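Local coordinates for protein cycloalternan-forming enzyme (Listeria monocytogenes serovar 1/2a, PDB 5F7U) that is a multidomain family 31 glycoside hydrolase relative with a TIM barrel, flanking beta domains and a carbohydrate-binding module, and carries bound glycans and magnesium ions, at residues A[32-38]-A[82-88]; A[89-95]-A[109-115]; A[305-310]-A[320-326]. The protein carries 1 engineered substitution. Numbering follows the deposited sequence.

Contact 1. Residues A[32-38]-A[82-88]; sequences AGEDVIL and DLGKFEK
The segments 32-38 and 82-88 run antiparallel. The parts 36-38 and 82-84 of strands 36-43 and 76-84 lie 4.9 Å apart at closest approach, their directions 162° apart. A32 CA lies 4.7 Å from E87 CA and makes a CA-H...O contact with F86 O at 3.4 Å. G33 has positive phi (77°), which favours glycine, and G33 N donates to F86 O at 2.8 Å. A water joins E34 O (2.7 Å) to F86 N (2.8 Å), bridging the two segments. K85 CA makes a CA-H...O contact with E34 O at 3.5 Å. D35 is t, and D35 OD1 lies 2.5 Å from D82 OD1. D82 OD1 accepts from G84 N at 3.0 Å, forming an Asx turn. G84 (phi 81°, psi -165°) adopts angles that call for glycine. V36 N donates to G84 O at 2.9 Å, and V36 O accepts from L83 N at 2.9 Å. With V36 t and F86 m, V36 CG2 meets the F86 ring edge at CE2 (3.9 Å). I37 and D82 form a non-hydrogen-bonded pair, CA to CA 4.7 Å. L38 CD1 packs on L83 CD1 at 4.0 Å. The pairing is consistent with an E-set-like beta fold at the N-terminus. V36 packs on F113 and F86 on V115, both of strand 106-129; L38 touches Y94 and F86 touches I92 of strand 91-100.

Contact 2. Residues A[89-95]-A[109-115]; sequences GDEITYT and GPFTFYV
This is a beta-hairpin contact in the N-terminal beta domain, between strands 91-100 and 106-129. Their parts 91-95 and 109-114 are antiparallel at 161°, with axes 4.5 Å apart at closest approach. The G109-P110 peptide is cis. E91 faces Y114 and T93 faces T112 as non-hydrogen-bonded pairs. I92-F113 and Y94-F111 are hydrogen-bonded pairs. I92 N to F113 O, F113 N to I92 O and Y94 N to F111 O are each 2.9 Å; F111 N to Y94 O is 2.8 Å. Beyond the strands, V115 N donates to D90 O at 2.9 Å and G89 N to V115 O at 2.8 Å. The ladder is consistent with an E-set-like beta fold, and strand 49-57 pairs with the other edge of 91-100. On the aromatic face, F113 (chi1 p) lays its ring over I92, with I92 CB 3.8 Å from the centroid, a CH-pi contact. Likewise F111 (chi1 m) puts CB 4.1 Å from the Y94 (chi1 p) centroid. Y94 OH is hydrogen-bonded to H9 NE2 and R25 NH2. On the other face T93 OG1 and T112 OG1, both m, share a hydrogen bond of 2.7 Å. A water lies 2.9 Å from E91 OE1 and 2.7 Å from Y114 OH.

Contact 3. Residues A[305-310]-A[320-326]; sequences FHSQFQ and SFVLDND
The F305 ring lies across the backbone of N325, with N325 CA 4.0 Å from the ring centroid and almost on its normal, a CH-pi contact. F305 takes the m rotamer, and its CB comes 3.2 Å from D324 O. The two segments belong to a beta hairpin of strands 307-311 and 318-327, in the galactose mutarotase-like beta domain of family 31 enzymes. Their parts 307-310 and 320-326 are antiparallel at 171°, axes 4.7 Å apart at closest approach. S307-L323 and F309-F321 are non-hydrogen-bonded pairs. Q308-V322 and Q310-S320 are hydrogen-bonded pairs. Q308 N to V322 O and V322 N to Q308 O are both 2.9 Å. Q310 N to S320 O is 2.8 Å, and S320 N to Q310 O is 3.0 Å. D324 N extends the ladder to H306 O at 2.9 Å. F309 puts its ring face over F321 CB, 4.2 Å from the centroid, and F321 (chi1 p) meets Y335 edge-to-face. On the face of Q308 and Q310, Q310 NE2 donates to Q308 OE1 at 2.8 Å. Q308 NE2 and H306 NE2 are hydrogen-bonded to the E268 carboxylate. Strand 266-269 pairs with 307-311, and strand 235-243 with 318-327. H306 is t, and H306 ND1 donates to D324 OD2 at 2.8 Å.

Overall arrangement
Contacts 1 and 2 are neighbours in the N-terminal domain, their centres 11 Å apart. They follow in series along the chain, strand 76-84 leading into 91-100. They touch directly: F86 CE1 lies 3.6 Å from I92 CD1, and L38 CD2 lies 3.5 Å from Y94 OH. Contact 3 lies in the mutarotase-like domain. Its centre is 23 Å from each of the other two, and its nearest atoms are about 12 Å from contact 1 and about 8 Å from contact 2. All three reach one large, branched antiparallel sheet. The side chain of F111 in contact 2 is about 11 Å from a bound alpha-D-glucopyranose.

Contact 1. Residues A[32-38]-A[82-88]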
loop_
_atom_site.group_PDB
_atom_site.type_symbol
_atom_site.label_atom_id
_atom_site.label_comp_id
_atom_site.label_asym_id
_atom_site.label_seq_id
_atom_site.Cartn_x
_atom_site.Cartn_y
_atom_site.Cartn_z
ATOM N N ALA A 32 -29.932 -4.923 -26.656
ATOM C CA ALA A 32 -30.639 -5.570 -27.769
ATOM C C ALA A 32 -30.633 -7.103 -27.641
ATOM O O ALA A 32 -29.599 -7.711 -27.315
ATOM C CB ALA A 32 -30.010 -5.147 -29.092
ATOM N N GLY A 33 -31.789 -7.714 -27.887
ATOM C CA GLY A 33 -31.923 -9.176 -27.880
ATOM C C GLY A 33 -31.971 -9.851 -26.519
ATOM O O GLY A 33 -32.052 -11.077 -26.449
ATOM N N GLU A 34 -31.927 -9.073 -25.443
ATOM C CA GLU A 34 -32.002 -9.619 -24.078
ATOM C C GLU A 34 -33.432 -9.664 -23.559
ATOM O O GLU A 34 -34.140 -8.657 -23.550
ATOM C CB GLU A 34 -31.110 -8.832 -23.101
ATOM C CG GLU A 34 -29.640 -8.876 -23.492
ATOM C CD GLU A 34 -28.732 -8.180 -22.494
ATOM O OE1 GLU A 34 -29.176 -7.203 -21.841
ATOM O OE2 GLU A 34 -27.547 -8.580 -22.399
ATOM N N ASP A 35 -33.845 -10.843 -23.113
ATOM C CA ASP A 35 -35.146 -10.996 -22.485
ATOM C C ASP A 35 -35.226 -10.211 -21.167
ATOM O O ASP A 35 -34.327 -10.304 -20.335
ATOM C CB ASP A 35 -35.445 -12.476 -22.249
ATOM C CG ASP A 35 -36.802 -12.685 -21.655
ATOM O OD1 ASP A 35 -37.767 -12.130 -22.228
ATOM O OD2 ASP A 35 -36.913 -13.398 -20.632
ATOM N N VAL A 36 -36.294 -9.428 -21.003
ATOM C CA VAL A 36 -36.437 -8.520 -19.855
ATOM C C VAL A 36 -37.502 -9.072 -18.915
ATOM O O VAL A 36 -38.666 -9.242 -19.301
ATOM C CB VAL A 36 -36.791 -7.086 -20.293
ATOM C CG1 VAL A 36 -36.927 -6.150 -19.079
ATOM C CG2 VAL A 36 -35.744 -6.550 -21.275
ATOM N N ILE A 37 -37.076 -9.380 -17.693
ATOM C CA ILE A 37 -37.971 -9.872 -16.640
ATOM C C ILE A 37 -38.144 -8.832 -15.548
ATOM O O ILE A 37 -37.161 -8.216 -15.095
ATOM C CB ILE A 37 -37.428 -11.182 -15.998
ATOM C CG1 ILE A 37 -37.251 -12.287 -17.060
ATOM C CG2 ILE A 37 -38.315 -11.662 -14.831
ATOM C CD1 ILE A 37 -38.534 -12.766 -17.711
ATOM N N LEU A 38 -39.388 -8.667 -15.104
ATOM C CA LEU A 38 -39.707 -7.799 -13.971
ATOM C C LEU A 38 -40.149 -8.619 -12.774
ATOM O O LEU A 38 -41.119 -9.383 -12.847
ATOM C CB LEU A 38 -40.790 -6.785 -14.340
ATOM C CG LEU A 38 -40.661 -6.031 -15.653
ATOM C CD1 LEU A 38 -41.922 -5.185 -15.838
ATOM C CD2 LEU A 38 -39.419 -5.146 -15.678
ATOM N N ASP A 82 -42.770 -11.102 -17.898
ATOM C CA ASP A 82 -41.810 -11.230 -19.003
ATOM C C ASP A 82 -42.181 -10.266 -20.121
ATOM O O ASP A 82 -43.216 -10.426 -20.754
ATOM C CB ASP A 82 -41.789 -12.682 -19.522
ATOM C CG ASP A 82 -40.702 -12.932 -20.561
ATOM O OD1 ASP A 82 -39.911 -12.017 -20.876
ATOM O OD2 ASP A 82 -40.633 -14.074 -21.061
ATOM N N LEU A 83 -41.340 -9.252 -20.350
ATOM C CA LEU A 83 -41.597 -8.257 -21.387
ATOM C C LEU A 83 -41.099 -8.681 -22.770
ATOM O O LEU A 83 -41.409 -8.033 -23.778
ATOM C CB LEU A 83 -40.969 -6.904 -21.009
ATOM C CG LEU A 83 -41.507 -6.171 -19.777
ATOM C CD1 LEU A 83 -40.734 -4.870 -19.595
ATOM C CD2 LEU A 83 -42.998 -5.880 -19.889
ATOM N N GLY A 84 -40.338 -9.770 -22.813
ATOM C CA GLY A 84 -39.689 -10.209 -24.037
ATOM C C GLY A 84 -38.398 -9.456 -24.313
ATOM O O GLY A 84 -37.839 -8.787 -23.420
ATOM N N LYS A 85 -37.925 -9.574 -25.552
ATOM C CA LYS A 85 -36.664 -8.961 -26.004
ATOM C C LYS A 85 -36.944 -7.733 -26.842
ATOM O O LYS A 85 -38.033 -7.599 -27.409
ATOM C CB LYS A 85 -35.887 -9.915 -26.911
ATOM C CG LYS A 85 -35.431 -11.212 -26.296
ATOM C CD LYS A 85 -35.077 -12.159 -27.435
ATOM C CE LYS A 85 -34.455 -13.441 -26.908
ATOM N NZ LYS A 85 -34.400 -14.466 -27.989
ATOM N N PHE A 86 -35.941 -6.867 -26.970
ATOM C CA PHE A 86 -36.094 -5.607 -27.677
ATOM C C PHE A 86 -34.952 -5.319 -28.638
ATOM O O PHE A 86 -33.918 -6.000 -28.617
ATOM C CB PHE A 86 -36.264 -4.469 -26.659
ATOM C CG PHE A 86 -37.470 -4.635 -25.807
ATOM C CD1 PHE A 86 -38.734 -4.315 -26.303
ATOM C CD2 PHE A 86 -37.357 -5.159 -24.508
ATOM C CE1 PHE A 86 -39.875 -4.511 -25.520
ATOM C CE2 PHE A 86 -38.490 -5.351 -23.723
ATOM C CZ PHE A 86 -39.748 -5.020 -24.229
ATOM N N GLU A 87 -35.182 -4.345 -29.513
ATOM C CA GLU A 87 -34.159 -3.886 -30.458
ATOM C C GLU A 87 -33.461 -2.633 -29.967
ATOM O O GLU A 87 -34.030 -1.865 -29.181
ATOM C CB GLU A 87 -34.799 -3.622 -31.807
ATOM C CG GLU A 87 -35.344 -4.866 -32.474
ATOM C CD GLU A 87 -36.216 -4.518 -33.665
ATOM O OE1 GLU A 87 -35.677 -4.045 -34.682
ATOM O OE2 GLU A 87 -37.441 -4.701 -33.578
ATOM N N LYS A 88 -32.240 -2.417 -30.468
ATOM C CA LYS A 88 -31.474 -1.204 -30.167
ATOM C C LYS A 88 -32.337 0.007 -30.523
ATOM O O LYS A 88 -32.896 0.056 -31.622
ATOM C CB LYS A 88 -30.171 -1.177 -30.974
ATOM C CG LYS A 88 -29.327 0.080 -30.773
ATOM C CD LYS A 88 -28.277 0.176 -31.854
ATOM C CE LYS A 88 -27.342 1.347 -31.622
ATOM N NZ LYS A 88 -26.411 1.477 -32.769
HETATM O O HOH W 1 -31.316 -13.229 -28.287
HETATM O O HOH W 2 -33.945 -6.355 -25.030
#

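Contact 2. Residues A[89-95]-A[109-115]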
loop_
_atom_site.group_PDB
_atom_site.type_symbol
_atom_site.label_atom_id
_atom_site.label_comp_id
_atom_site.label_asym_id
_atom_site.label_seq_id
_atom_site.Cartn_x
_atom_site.Cartn_y
_atom_site.Cartn_z
ATOM N N GLY A 89 -32.442 0.953 -29.587
ATOM C CA GLY A 89 -33.234 2.172 -29.785
ATOM C C GLY A 89 -34.644 2.121 -29.208
ATOM O O GLY A 89 -35.290 3.159 -29.096
ATOM N N ASP A 90 -35.133 0.931 -28.849
ATOM C CA ASP A 90 -36.466 0.819 -28.243
ATOM C C ASP A 90 -36.477 1.546 -26.907
ATOM O O ASP A 90 -35.550 1.411 -26.103
ATOM C CB ASP A 90 -36.908 -0.636 -28.047
ATOM C CG ASP A 90 -37.308 -1.328 -29.343
ATOM O OD1 ASP A 90 -37.571 -0.660 -30.370
ATOM O OD2 ASP A 90 -37.379 -2.572 -29.328
ATOM N N GLU A 91 -37.522 2.337 -26.699
ATOM C CA GLU A 91 -37.706 3.068 -25.462
ATOM C C GLU A 91 -38.920 2.457 -24.787
ATOM O O GLU A 91 -40.038 2.536 -25.307
ATOM C CB GLU A 91 -37.914 4.560 -25.749
ATOM C CG GLU A 91 -38.229 5.379 -24.503
ATOM C CD GLU A 91 -38.503 6.848 -24.781
ATOM O OE1 GLU A 91 -39.233 7.464 -23.978
ATOM O OE2 GLU A 91 -38.009 7.407 -25.782
ATOM N N ILE A 92 -38.692 1.806 -23.649
ATOM C CA ILE A 92 -39.772 1.099 -22.964
ATOM C C ILE A 92 -40.135 1.844 -21.691
ATOM O O ILE A 92 -39.249 2.174 -20.902
ATOM C CB ILE A 92 -39.361 -0.363 -22.650
ATOM C CG1 ILE A 92 -38.811 -1.098 -23.908
ATOM C CG2 ILE A 92 -40.469 -1.117 -21.922
ATOM C CD1 ILE A 92 -39.591 -0.971 -25.194
ATOM N N THR A 93 -41.431 2.105 -21.494
ATOM C CA THR A 93 -41.920 2.700 -20.242
ATOM C C THR A 93 -43.026 1.821 -19.659
ATOM O O THR A 93 -43.953 1.454 -20.379
ATOM C CB THR A 93 -42.407 4.143 -20.463
ATOM O OG1 THR A 93 -41.300 4.945 -20.916
ATOM C CG2 THR A 93 -42.982 4.752 -19.174
ATOM N N TYR A 94 -42.929 1.492 -18.371
ATOM C CA TYR A 94 -43.898 0.563 -17.762
ATOM C C TYR A 94 -44.259 0.940 -16.336
ATOM O O TYR A 94 -43.493 1.613 -15.645
ATOM C CB TYR A 94 -43.382 -0.896 -17.819
ATOM C CG TYR A 94 -42.163 -1.176 -16.948
ATOM C CD1 TYR A 94 -42.315 -1.600 -15.616
ATOM C CD2 TYR A 94 -40.863 -1.016 -17.449
ATOM C CE1 TYR A 94 -41.200 -1.841 -14.804
ATOM C CE2 TYR A 94 -39.746 -1.252 -16.639
ATOM C CZ TYR A 94 -39.928 -1.665 -15.322
ATOM O OH TYR A 94 -38.820 -1.923 -14.520
ATOM N N THR A 95 -45.423 0.458 -15.906
ATOM C CA THR A 95 -45.923 0.612 -14.551
ATOM C C THR A 95 -46.365 -0.785 -14.129
ATOM O O THR A 95 -47.065 -1.477 -14.872
ATOM C CB THR A 95 -47.107 1.606 -14.522
ATOM O OG1 THR A 95 -46.661 2.890 -14.975
ATOM C CG2 THR A 95 -47.715 1.762 -13.117
ATOM N N GLY A 109 -43.979 2.833 -10.424
ATOM C CA GLY A 109 -43.549 3.441 -11.684
ATOM C C GLY A 109 -44.208 4.777 -11.953
ATOM O O GLY A 109 -44.820 5.339 -11.037
ATOM N N PRO A 110 -44.132 5.281 -13.193
ATOM C CA PRO A 110 -43.539 4.579 -14.343
ATOM C C PRO A 110 -42.010 4.499 -14.313
ATOM O O PRO A 110 -41.370 5.318 -13.666
ATOM C CB PRO A 110 -43.969 5.446 -15.534
ATOM C CG PRO A 110 -44.137 6.807 -14.954
ATOM C CD PRO A 110 -44.711 6.586 -13.586
ATOM N N PHE A 111 -41.464 3.497 -14.998
ATOM C CA PHE A 111 -40.019 3.329 -15.176
ATOM C C PHE A 111 -39.690 3.254 -16.663
ATOM O O PHE A 111 -40.417 2.620 -17.445
ATOM C CB PHE A 111 -39.535 2.049 -14.476
ATOM C CG PHE A 111 -39.920 1.963 -13.026
ATOM C CD1 PHE A 111 -39.281 2.762 -12.061
ATOM C CD2 PHE A 111 -40.915 1.071 -12.613
ATOM C CE1 PHE A 111 -39.630 2.658 -10.709
ATOM C CE2 PHE A 111 -41.265 0.962 -11.258
ATOM C CZ PHE A 111 -40.617 1.754 -10.311
ATOM N N THR A 112 -38.613 3.918 -17.067
ATOM C CA THR A 112 -38.226 3.915 -18.474
ATOM C C THR A 112 -36.864 3.269 -18.621
ATOM O O THR A 112 -35.995 3.482 -17.775
ATOM C CB THR A 112 -38.242 5.351 -19.067
ATOM O OG1 THR A 112 -39.578 5.865 -19.034
ATOM C CG2 THR A 112 -37.710 5.396 -20.539
ATOM N N PHE A 113 -36.688 2.458 -19.668
ATOM C CA PHE A 113 -35.335 2.056 -20.081
ATOM C C PHE A 113 -35.171 2.190 -21.580
ATOM O O PHE A 113 -36.160 2.137 -22.331
ATOM C CB PHE A 113 -34.928 0.649 -19.567
ATOM C CG PHE A 113 -35.772 -0.505 -20.092
ATOM C CD1 PHE A 113 -35.454 -1.161 -21.290
ATOM C CD2 PHE A 113 -36.852 -0.985 -19.340
ATOM C CE1 PHE A 113 -36.213 -2.248 -21.733
ATOM C CE2 PHE A 113 -37.614 -2.075 -19.766
ATOM C CZ PHE A 113 -37.297 -2.710 -20.971
ATOM N N TYR A 114 -33.925 2.406 -21.997
ATOM C CA TYR A 114 -33.587 2.579 -23.402
ATOM C C TYR A 114 -32.674 1.431 -23.809
ATOM O O TYR A 114 -31.634 1.208 -23.190
ATOM C CB TYR A 114 -32.890 3.918 -23.643
ATOM C CG TYR A 114 -33.644 5.108 -23.098
ATOM C CD1 TYR A 114 -34.591 5.787 -23.883
ATOM C CD2 TYR A 114 -33.395 5.579 -21.791
ATOM C CE1 TYR A 114 -35.281 6.882 -23.369
ATOM C CE2 TYR A 114 -34.077 6.675 -21.286
ATOM C CZ TYR A 114 -35.010 7.320 -22.078
ATOM O OH TYR A 114 -35.678 8.418 -21.563
ATOM N N VAL A 115 -33.063 0.719 -24.850
ATOM C CA VAL A 115 -32.379 -0.508 -25.226
ATOM C C VAL A 115 -31.156 -0.172 -26.082
ATOM O O VAL A 115 -31.248 0.545 -27.083
ATOM C CB VAL A 115 -33.350 -1.487 -25.911
ATOM C CG1 VAL A 115 -32.626 -2.756 -26.332
ATOM C CG2 VAL A 115 -34.495 -1.822 -24.949
HETATM O O HOH W 3 -38.240 9.269 -21.888
#

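Contact 3. Residues A[305-310]-A[320-326]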
loop_
_atom_site.group_PDB
_atom_site.type_symbol
_atom_site.label_atom_id
_atom_site.label_comp_id
_atom_site.label_asym_id
_atom_site.label_seq_id
_atom_site.Cartn_x
_atom_site.Cartn_y
_atom_site.Cartn_z
ATOM N N PHE A 305 -17.101 6.275 -11.824
ATOM C CA PHE A 305 -18.067 5.181 -12.066
ATOM C C PHE A 305 -17.391 3.820 -11.892
ATOM O O PHE A 305 -16.180 3.697 -12.057
ATOM C CB PHE A 305 -18.660 5.258 -13.476
ATOM C CG PHE A 305 -19.662 6.375 -13.670
ATOM C CD1 PHE A 305 -20.976 6.238 -13.236
ATOM C CD2 PHE A 305 -19.300 7.546 -14.338
ATOM C CE1 PHE A 305 -21.900 7.268 -13.429
ATOM C CE2 PHE A 305 -20.226 8.569 -14.552
ATOM C CZ PHE A 305 -21.527 8.442 -14.082
ATOM N N HIS A 306 -18.183 2.810 -11.539
ATOM C CA HIS A 306 -17.679 1.434 -11.526
ATOM C C HIS A 306 -17.084 1.051 -12.892
ATOM O O HIS A 306 -17.652 1.357 -13.946
ATOM C CB HIS A 306 -18.812 0.480 -11.162
ATOM C CG HIS A 306 -18.533 -0.944 -11.523
ATOM N ND1 HIS A 306 -19.145 -1.570 -12.585
ATOM C CD2 HIS A 306 -17.693 -1.855 -10.976
ATOM C CE1 HIS A 306 -18.701 -2.812 -12.671
ATOM N NE2 HIS A 306 -17.821 -3.011 -11.705
ATOM N N SER A 307 -15.935 0.392 -12.850
ATOM C CA SER A 307 -15.339 -0.208 -14.035
ATOM C C SER A 307 -14.960 -1.662 -13.715
ATOM O O SER A 307 -14.754 -2.037 -12.532
ATOM C CB SER A 307 -14.104 0.580 -14.503
ATOM O OG SER A 307 -13.160 0.754 -13.446
ATOM N N GLN A 308 -14.907 -2.469 -14.767
ATOM C CA GLN A 308 -14.372 -3.827 -14.685
ATOM C C GLN A 308 -13.166 -3.947 -15.597
ATOM O O GLN A 308 -13.258 -3.644 -16.791
ATOM C CB GLN A 308 -15.449 -4.855 -15.066
ATOM C CG GLN A 308 -15.014 -6.306 -14.851
ATOM C CD GLN A 308 -16.018 -7.286 -15.414
ATOM O OE1 GLN A 308 -16.214 -7.364 -16.611
ATOM N NE2 GLN A 308 -16.658 -8.030 -14.543
ATOM N N PHE A 309 -12.039 -4.388 -15.027
ATOM C CA PHE A 309 -10.820 -4.651 -15.790
ATOM C C PHE A 309 -10.711 -6.151 -16.015
ATOM O O PHE A 309 -10.561 -6.932 -15.064
ATOM C CB PHE A 309 -9.590 -4.141 -15.012
ATOM C CG PHE A 309 -9.437 -2.643 -15.034
ATOM C CD1 PHE A 309 -10.107 -1.825 -14.092
ATOM C CD2 PHE A 309 -8.614 -2.033 -15.965
ATOM C CE1 PHE A 309 -9.966 -0.422 -14.130
ATOM C CE2 PHE A 309 -8.448 -0.636 -15.995
ATOM C CZ PHE A 309 -9.132 0.171 -15.085
ATOM N N GLN A 310 -10.808 -6.549 -17.277
ATOM C CA GLN A 310 -10.755 -7.943 -17.657
ATOM C C GLN A 310 -9.318 -8.257 -18.074
ATOM O O GLN A 310 -8.928 -7.992 -19.209
ATOM C CB GLN A 310 -11.737 -8.184 -18.811
ATOM C CG GLN A 310 -13.175 -7.853 -18.417
ATOM C CD GLN A 310 -14.138 -7.925 -19.583
ATOM O OE1 GLN A 310 -13.743 -8.180 -20.720
ATOM N NE2 GLN A 310 -15.411 -7.690 -19.305
ATOM N N SER A 320 -9.032 -5.733 -21.105
ATOM C CA SER A 320 -10.094 -4.795 -21.460
ATOM C C SER A 320 -10.512 -4.024 -20.238
ATOM O O SER A 320 -10.376 -4.531 -19.122
ATOM C CB SER A 320 -11.313 -5.540 -21.998
ATOM O OG SER A 320 -10.957 -6.453 -23.036
ATOM N N PHE A 321 -11.013 -2.810 -20.445
ATOM C CA PHE A 321 -11.802 -2.181 -19.398
ATOM C C PHE A 321 -13.200 -1.920 -19.904
ATOM O O PHE A 321 -13.403 -1.644 -21.076
ATOM C CB PHE A 321 -11.144 -0.934 -18.783
ATOM C CG PHE A 321 -10.947 0.219 -19.738
ATOM C CD1 PHE A 321 -12.017 1.038 -20.113
ATOM C CD2 PHE A 321 -9.666 0.521 -20.221
ATOM C CE1 PHE A 321 -11.824 2.111 -20.977
ATOM C CE2 PHE A 321 -9.456 1.606 -21.076
ATOM C CZ PHE A 321 -10.546 2.389 -21.465
ATOM N N VAL A 322 -14.161 -2.047 -19.000
ATOM C CA VAL A 322 -15.550 -1.723 -19.315
ATOM C C VAL A 322 -15.955 -0.745 -18.231
ATOM O O VAL A 322 -15.930 -1.085 -17.041
ATOM C CB VAL A 322 -16.467 -2.966 -19.313
ATOM C CG1 VAL A 322 -17.899 -2.560 -19.672
ATOM C CG2 VAL A 322 -15.972 -3.987 -20.319
ATOM N N LEU A 323 -16.271 0.471 -18.645
ATOM C CA LEU A 323 -16.549 1.562 -17.714
ATOM C C LEU A 323 -18.017 1.925 -17.789
ATOM O O LEU A 323 -18.535 2.165 -18.887
ATOM C CB LEU A 323 -15.696 2.798 -18.076
ATOM C CG LEU A 323 -15.987 4.086 -17.290
ATOM C CD1 LEU A 323 -15.654 3.988 -15.803
ATOM C CD2 LEU A 323 -15.246 5.269 -17.896
ATOM N N ASP A 324 -18.673 1.982 -16.631
ATOM C CA ASP A 324 -20.085 2.373 -16.559
ATOM C C ASP A 324 -20.266 3.881 -16.724
ATOM O O ASP A 324 -19.333 4.668 -16.538
ATOM C CB ASP A 324 -20.705 1.920 -15.221
ATOM C CG ASP A 324 -20.748 0.390 -15.073
ATOM O OD1 ASP A 324 -20.497 -0.364 -16.048
ATOM O OD2 ASP A 324 -21.062 -0.064 -13.963
ATOM N N ASN A 325 -21.472 4.270 -17.111
ATOM C CA ASN A 325 -21.853 5.670 -17.202
ATOM C C ASN A 325 -23.308 5.795 -16.755
ATOM O O ASN A 325 -24.023 4.800 -16.751
ATOM C CB ASN A 325 -21.712 6.146 -18.640
ATOM C CG ASN A 325 -21.779 7.658 -18.763
ATOM O OD1 ASN A 325 -21.136 8.381 -17.996
ATOM N ND2 ASN A 325 -22.571 8.144 -19.717
ATOM N N ASP A 326 -23.739 6.995 -16.373
ATOM C CA ASP A 326 -25.110 7.194 -15.906
ATOM C C ASP A 326 -26.099 7.443 -17.043
ATOM O O ASP A 326 -27.254 7.753 -16.794
ATOM C CB ASP A 326 -25.154 8.344 -14.896
ATOM C CG ASP A 326 -24.710 9.676 -15.491
ATOM O OD1 ASP A 326 -24.156 9.725 -16.614
ATOM O OD2 ASP A 326 -24.903 10.701 -14.821
HETATM O O HOH W 4 -11.523 -9.042 -22.228
#